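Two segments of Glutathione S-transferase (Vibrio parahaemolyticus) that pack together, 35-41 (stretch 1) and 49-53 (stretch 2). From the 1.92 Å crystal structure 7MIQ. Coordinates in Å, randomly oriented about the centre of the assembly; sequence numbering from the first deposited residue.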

# COMPACT_ATOMS: atom_id res chain seq x y z
N GLU A 35 10.92 2.14 -19.97
CA GLU A 35 10.43 3.43 -19.50
C GLU A 35 9.02 3.31 -18.94
O GLU A 35 8.59 2.21 -18.55
CB GLU A 35 10.46 4.50 -20.59
CG GLU A 35 11.64 5.46 -20.51
CD GLU A 35 12.93 4.85 -21.01
OE1 GLU A 35 12.98 4.42 -22.18
OE2 GLU A 35 13.90 4.81 -20.22
N GLY A 36 8.30 4.43 -18.88
CA GLY A 36 6.99 4.45 -18.25
C GLY A 36 7.08 4.01 -16.81
O GLY A 36 6.08 3.66 -16.17
N ASP A 37 8.31 4.04 -16.29
CA ASP A 37 8.68 3.50 -14.99
C ASP A 37 8.34 2.02 -14.87
O ASP A 37 7.18 1.65 -14.71
CB ASP A 37 8.01 4.30 -13.87
CG ASP A 37 8.79 5.54 -13.51
OD1 ASP A 37 8.86 6.47 -14.34
OD2 ASP A 37 9.33 5.58 -12.38
N ASN A 38 9.37 1.18 -14.96
CA ASN A 38 9.35 -0.24 -14.62
C ASN A 38 8.51 -1.08 -15.57
O ASN A 38 8.38 -2.29 -15.35
CB ASN A 38 8.84 -0.49 -13.19
CG ASN A 38 9.47 0.45 -12.17
OD1 ASN A 38 10.63 0.83 -12.30
ND2 ASN A 38 8.69 0.84 -11.16
N LEU A 39 7.94 -0.50 -16.63
CA LEU A 39 7.00 -1.24 -17.47
C LEU A 39 7.69 -2.37 -18.22
O LEU A 39 8.88 -2.30 -18.57
CB LEU A 39 6.32 -0.29 -18.47
CG LEU A 39 5.29 0.66 -17.85
CD1 LEU A 39 4.67 1.56 -18.90
CD2 LEU A 39 4.23 -0.14 -17.13
N SER A 40 6.94 -3.45 -18.44
CA SER A 40 7.42 -4.59 -19.21
C SER A 40 7.04 -4.43 -20.69
O SER A 40 6.22 -3.59 -21.07
CB SER A 40 6.85 -5.90 -18.65
OG SER A 40 7.40 -6.20 -17.37
N GLU A 41 7.64 -5.27 -21.52
CA GLU A 41 7.44 -5.25 -22.96
C GLU A 41 6.12 -5.89 -23.37
O GLU A 41 5.09 -5.66 -22.73
CB GLU A 41 8.60 -5.97 -23.66
CG GLU A 41 9.00 -7.30 -23.01
CD GLU A 41 9.91 -7.13 -21.79
OE1 GLU A 41 10.01 -6.01 -21.24
OE2 GLU A 41 10.53 -8.14 -21.38
N ASN A 49 0.49 -5.92 -12.70
CA ASN A 49 0.67 -4.48 -12.75
C ASN A 49 1.49 -4.03 -13.95
O ASN A 49 1.67 -2.83 -14.15
CB ASN A 49 1.30 -3.97 -11.44
CG ASN A 49 2.77 -4.34 -11.29
OD1 ASN A 49 3.30 -5.18 -12.02
ND2 ASN A 49 3.43 -3.71 -10.33
N GLY A 50 1.97 -4.98 -14.76
CA GLY A 50 2.70 -4.65 -15.97
C GLY A 50 4.10 -4.13 -15.77
O GLY A 50 4.63 -3.45 -16.65
N LYS A 51 4.72 -4.42 -14.63
CA LYS A 51 6.01 -3.84 -14.30
C LYS A 51 6.94 -4.89 -13.70
O LYS A 51 6.51 -5.96 -13.28
CB LYS A 51 5.85 -2.66 -13.32
CG LYS A 51 5.18 -1.44 -13.92
CD LYS A 51 5.03 -0.32 -12.89
CE LYS A 51 4.33 0.89 -13.49
NZ LYS A 51 2.98 0.55 -14.01
N VAL A 52 8.23 -4.55 -13.69
CA VAL A 52 9.24 -5.30 -12.95
C VAL A 52 9.34 -4.65 -11.57
O VAL A 52 9.04 -3.46 -11.43
CB VAL A 52 10.60 -5.29 -13.67
CG1 VAL A 52 10.50 -6.00 -15.01
CG2 VAL A 52 11.11 -3.87 -13.85
N PRO A 53 9.76 -5.38 -10.53
CA PRO A 53 10.22 -6.78 -10.54
C PRO A 53 9.09 -7.79 -10.66
O PRO A 53 7.93 -7.50 -10.34
CB PRO A 53 10.91 -6.93 -9.18
CG PRO A 53 10.19 -5.96 -8.30
CD PRO A 53 9.86 -4.78 -9.18

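Two backbone hydrogen bonds join the stretches: V52 N donates to N38 O at 2.8 Å, and S40 N donates to G50 O at 2.9 Å, both close to straight. They flank L39 and K51, whose CA atoms lie 4.2 Å apart, and make a single beta bridge between segments that otherwise form no regular strand. Each acceptor also receives a CA-H contact, K51 CA to N38 O at 3.0 Å and L39 CA to G50 O at 3.3 Å, so both carbonyls are used twice. Within stretch 2, K51 N donates to N49 OD1 at 3.1 Å. G50 has positive phi, a conformation that favours glycine, and its carbonyl points to S40 N.

The K51 side chain, t at chi2 and chi3, runs along stretch 1. Its CE comes 3.2 Å from D37 O, and its NZ lies 3.4 Å from L39 CD2, a contact with a methyl group rather than a polar pairing. The CA-to-CB bond of L39 points away overall, though CB still touches stretch 2, and the end of the side chain comes nearer. N38 points toward stretch 2, its CB 3.7 Å from K51 CB and 4.1 Å from V52 CG2. S40 also points toward stretch 2; its OG sits 3.9 Å from V52 CG1 and is buried without a polar partner, so this contact is packing alone.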